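Side-chain contacts in phospho-2-dehydro-3-deoxyheptonate aldolase/chorismate mutase (Thermus thermophilus, PDB 2D8D), which probably joins chorismate mutase and 3-deoxy-7-phosphoheptulonate synthase activities of aromatic amino acid biosynthesis in one chain, of which only the mutase domain is present here: residues Pro47-Glu50 / Glu51-Leu54; Lys72-Lys75 / Glu76-Lys79. One frame throughout, in Å; residues are numbered along the deposited sequence.

Contact 1: residues Pro47-Glu50 / Glu51-Leu54; sequences PKRE and EEML
K48 sets its CG anti to the backbone N (chi1 174°) and runs straight until a bend at chi4, which brings NZ to the E52 carboxylate on the outer surface of the helix. This is an i, i+4 salt bridge in the first turns of helix 47-60, the second helix of the all-helical chorismate mutase type II domain. K48 NZ lies 2.5 Å from E52 OE2, a distance short enough that its exact value is doubtful, meeting the oxygen on its syn side but 34° out of the carboxylate plane. A water accepts from K48 NZ and donates to E52 OE1, so the ion pair is also bridged through solvent. One residue further along the helix, R49 and M53 cross at about a right angle. The bend of R49 at chi2 (62°) carries its guanidinium over M53, whose SD lies over one face, 3.5 Å from R49 CZ. The polar end of R49 is held mainly from outside, by a salt bridge to D13 of the second subunit, and M53 also packs on N16 of that subunit. At the edge of the guanidinium, in its plane, a second water accepts from R49 NH1 at 2.9 Å and donates to E52 OE1 at 2.7 Å.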
loop_
_atom_site.group_PDB
_atom_site.type_symbol
_atom_site.label_atom_id
_atom_site.label_comp_id
_atom_site.label_asym_id
_atom_site.label_seq_id
_atom_site.Cartn_x
_atom_site.Cartn_y
_atom_site.Cartn_z
ATOM N N PRO B 47 -7.656 17.932 3.360
ATOM C CA PRO B 47 -8.632 17.100 2.649
ATOM C C PRO B 47 -8.727 17.371 1.150
ATOM O O PRO B 47 -9.075 16.477 0.381
ATOM C CB PRO B 47 -9.938 17.386 3.391
ATOM C CG PRO B 47 -9.744 18.782 3.898
ATOM C CD PRO B 47 -8.315 18.765 4.380
ATOM N N LYS B 48 -8.431 18.595 0.728
ATOM C CA LYS B 48 -8.481 18.907 -0.696
ATOM C C LYS B 48 -7.415 18.076 -1.403
ATOM O O LYS B 48 -7.675 17.456 -2.435
ATOM C CB LYS B 48 -8.220 20.393 -0.940
ATOM C CG LYS B 48 -8.109 20.755 -2.418
ATOM C CD LYS B 48 -7.879 22.236 -2.603
ATOM C CE LYS B 48 -7.818 22.651 -4.067
ATOM N NZ LYS B 48 -6.574 22.183 -4.738
ATOM N N ARG B 49 -6.214 18.071 -0.834
ATOM C CA ARG B 49 -5.093 17.316 -1.386
ATOM C C ARG B 49 -5.399 15.819 -1.378
ATOM O O ARG B 49 -5.134 15.115 -2.355
ATOM C CB ARG B 49 -3.833 17.622 -0.569
ATOM C CG ARG B 49 -2.654 16.689 -0.784
ATOM C CD ARG B 49 -2.124 16.690 -2.209
ATOM N NE ARG B 49 -0.882 15.925 -2.264
ATOM C CZ ARG B 49 -0.309 15.470 -3.371
ATOM N NH1 ARG B 49 -0.857 15.694 -4.558
ATOM N NH2 ARG B 49 0.817 14.774 -3.286
ATOM N N GLU B 50 -5.968 15.332 -0.282
ATOM C CA GLU B 50 -6.300 13.918 -0.191
ATOM C C GLU B 50 -7.296 13.515 -1.274
ATOM O O GLU B 50 -7.132 12.482 -1.925
ATOM C CB GLU B 50 -6.853 13.595 1.200
ATOM C CG GLU B 50 -5.764 13.461 2.263
ATOM C CD GLU B 50 -6.311 13.165 3.647
ATOM O OE1 GLU B 50 -7.411 12.583 3.744
ATOM O OE2 GLU B 50 -5.631 13.499 4.639
ATOM N N GLU B 51 -8.321 14.335 -1.476
ATOM C CA GLU B 51 -9.319 14.044 -2.493
ATOM C C GLU B 51 -8.724 14.095 -3.901
ATOM O O GLU B 51 -9.127 13.338 -4.784
ATOM C CB GLU B 51 -10.485 15.024 -2.365
ATOM C CG GLU B 51 -11.404 14.712 -1.193
ATOM C CD GLU B 51 -12.379 15.830 -0.886
ATOM O OE1 GLU B 51 -12.841 16.502 -1.831
ATOM O OE2 GLU B 51 -12.699 16.028 0.305
ATOM N N GLU B 52 -7.763 14.985 -4.115
ATOM C CA GLU B 52 -7.129 15.078 -5.423
ATOM C C GLU B 52 -6.318 13.817 -5.701
ATOM O O GLU B 52 -6.327 13.309 -6.820
ATOM C CB GLU B 52 -6.250 16.326 -5.493
ATOM C CG GLU B 52 -7.074 17.590 -5.322
ATOM C CD GLU B 52 -6.249 18.852 -5.316
ATOM O OE1 GLU B 52 -5.117 18.824 -4.793
ATOM O OE2 GLU B 52 -6.750 19.881 -5.820
ATOM N N MET B 53 -5.632 13.295 -4.689
ATOM C CA MET B 53 -4.855 12.074 -4.878
ATOM C C MET B 53 -5.798 10.901 -5.151
ATOM O O MET B 53 -5.552 10.087 -6.044
ATOM C CB MET B 53 -3.985 11.792 -3.646
ATOM C CG MET B 53 -2.899 12.843 -3.437
ATOM S SD MET B 53 -1.734 12.477 -2.109
ATOM C CE MET B 53 -2.753 12.750 -0.680
ATOM N N LEU B 54 -6.888 10.821 -4.395
ATOM C CA LEU B 54 -7.848 9.742 -4.590
ATOM C C LEU B 54 -8.460 9.813 -5.986
ATOM O O LEU B 54 -8.753 8.784 -6.599
ATOM C CB LEU B 54 -8.955 9.811 -3.536
ATOM C CG LEU B 54 -8.534 9.526 -2.092
ATOM C CD1 LEU B 54 -9.718 9.751 -1.172
ATOM C CD2 LEU B 54 -8.021 8.097 -1.964
HETATM O O HOH W 1 -3.986 21.181 -3.723
HETATM O O HOH W 2 -2.905 17.507 -5.525
#

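Contact 2: residues Lys72-Lys75 / Glu76-Lys79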
loop_
_atom_site.group_PDB
_atom_site.type_symbol
_atom_site.label_atom_id
_atom_site.label_comp_id
_atom_site.label_asym_id
_atom_site.label_seq_id
_atom_site.Cartn_x
_atom_site.Cartn_y
_atom_site.Cartn_z
ATOM N N LYS B 72 -10.355 3.044 -0.672
ATOM C CA LYS B 72 -10.280 2.595 0.715
ATOM C C LYS B 72 -8.840 2.392 1.173
ATOM O O LYS B 72 -8.441 2.860 2.239
ATOM C CB LYS B 72 -11.047 1.278 0.874
ATOM C CG LYS B 72 -11.023 0.701 2.281
ATOM C CD LYS B 72 -11.524 -0.737 2.305
ATOM C CE LYS B 72 -12.931 -0.854 1.743
ATOM N NZ LYS B 72 -13.908 -0.030 2.504
ATOM N N LEU B 73 -8.065 1.683 0.362
ATOM C CA LEU B 73 -6.676 1.406 0.700
ATOM C C LEU B 73 -5.849 2.679 0.816
ATOM O O LEU B 73 -5.091 2.845 1.770
ATOM C CB LEU B 73 -6.063 0.462 -0.336
ATOM C CG LEU B 73 -6.652 -0.953 -0.341
ATOM C CD1 LEU B 73 -6.064 -1.747 -1.491
ATOM C CD2 LEU B 73 -6.366 -1.646 0.987
ATOM N N PHE B 74 -5.994 3.589 -0.139
ATOM C CA PHE B 74 -5.224 4.817 -0.056
ATOM C C PHE B 74 -5.669 5.701 1.103
ATOM O O PHE B 74 -4.848 6.399 1.690
ATOM C CB PHE B 74 -5.244 5.551 -1.397
ATOM C CG PHE B 74 -4.175 5.070 -2.341
ATOM C CD1 PHE B 74 -2.859 5.504 -2.198
ATOM C CD2 PHE B 74 -4.464 4.134 -3.329
ATOM C CE1 PHE B 74 -1.844 5.009 -3.020
ATOM C CE2 PHE B 74 -3.456 3.634 -4.156
ATOM C CZ PHE B 74 -2.144 4.075 -3.999
ATOM N N LYS B 75 -6.952 5.663 1.461
ATOM C CA LYS B 75 -7.407 6.453 2.604
ATOM C C LYS B 75 -6.694 5.941 3.858
ATOM O O LYS B 75 -6.335 6.719 4.738
ATOM C CB LYS B 75 -8.925 6.346 2.779
ATOM C CG LYS B 75 -9.709 7.186 1.784
ATOM C CD LYS B 75 -11.195 7.205 2.111
ATOM C CE LYS B 75 -11.456 7.832 3.472
ATOM N NZ LYS B 75 -10.914 9.216 3.566
ATOM N N GLU B 76 -6.489 4.628 3.930
ATOM C CA GLU B 76 -5.794 4.026 5.064
ATOM C C GLU B 76 -4.336 4.477 5.060
ATOM O O GLU B 76 -3.768 4.783 6.105
ATOM C CB GLU B 76 -5.862 2.498 4.986
ATOM C CG GLU B 76 -7.231 1.920 5.302
ATOM C CD GLU B 76 -7.667 2.224 6.720
ATOM O OE1 GLU B 76 -6.919 1.870 7.656
ATOM O OE2 GLU B 76 -8.752 2.814 6.900
ATOM N N ILE B 77 -3.738 4.520 3.874
ATOM C CA ILE B 77 -2.353 4.950 3.736
ATOM C C ILE B 77 -2.227 6.416 4.149
ATOM O O ILE B 77 -1.269 6.799 4.817
ATOM C CB ILE B 77 -1.864 4.770 2.281
ATOM C CG1 ILE B 77 -1.791 3.278 1.948
ATOM C CG2 ILE B 77 -0.509 5.435 2.088
ATOM C CD1 ILE B 77 -1.472 2.982 0.501
ATOM N N PHE B 78 -3.205 7.231 3.759
ATOM C CA PHE B 78 -3.179 8.649 4.103
ATOM C C PHE B 78 -3.393 8.841 5.602
ATOM O O PHE B 78 -2.844 9.762 6.205
ATOM C CB PHE B 78 -4.254 9.423 3.323
ATOM C CG PHE B 78 -4.120 9.321 1.824
ATOM C CD1 PHE B 78 -2.894 9.036 1.232
ATOM C CD2 PHE B 78 -5.223 9.538 1.002
ATOM C CE1 PHE B 78 -2.769 8.964 -0.156
ATOM C CE2 PHE B 78 -5.106 9.469 -0.385
ATOM C CZ PHE B 78 -3.876 9.183 -0.964
ATOM N N LYS B 79 -4.197 7.965 6.199
ATOM C CA LYS B 79 -4.469 8.028 7.631
ATOM C C LYS B 79 -3.190 7.746 8.413
ATOM O O LYS B 79 -2.871 8.441 9.378
ATOM C CB LYS B 79 -5.546 7.008 8.010
ATOM C CG LYS B 79 -5.716 6.816 9.510
ATOM C CD LYS B 79 -6.958 5.999 9.852
ATOM C CE LYS B 79 -6.898 4.589 9.286
ATOM N NZ LYS B 79 -8.103 3.801 9.674
HETATM O O HOH W 3 -10.337 3.415 4.289
#
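The F74 and F78 side chains cross obliquely, one turn apart, with ring planes at 45° and centroids 6.0 Å from each other. They meet at the base of one and the far end of the other: F78 CZ comes within 3.9 Å of F74 CB. I77 lies alongside F74, pointing the same way, and sets its CD1 over one face of the F74 ring, 3.9 Å from F74 CD1. With CG beside its own backbone N (chi1 -59°), the F78 ring folds back over the preceding turn, and F74 O sits over one of its faces, 3.0 Å from F78 CG. That same carbonyl accepts the backbone bond from F78 N. These residues form the buried side of helix 67-84 in the helical chorismate mutase type II domain: F74 and F78 pack on helix 47-60, I77 on helix 4-40, and F74 also reaches I19 of the second subunit. Elsewhere on the helix, a bend at chi2 (-63°) turns the E76 carboxylate along the surface, where K79 NZ forms a salt bridge with E76 OE2 at 3.0 Å. A water donates both to E76 OE2 and to K72 O, the carbonyl that also receives E76 N.

How the contacts relate
Contact 1 comes first along the chain, at the start of helix 47-60, and contact 2 follows in helix 67-84, the next helix; both belong to the chorismate mutase type II domain. Their centres are about 11 Å apart, yet they touch directly. L54 CD2 packs 3.6 Å from F78 CE2 and 3.8 Å from F74 CB, while M53 CB lies 3.7 Å from F78 CZ, so the buried side of each contact meets the other where the two helices pack. Both also touch the second subunit: R49 and M53 at 47-54, and L73, F74, E76 and I77 at 72-79. The junction between the two helices is therefore continuous with the dimer interface.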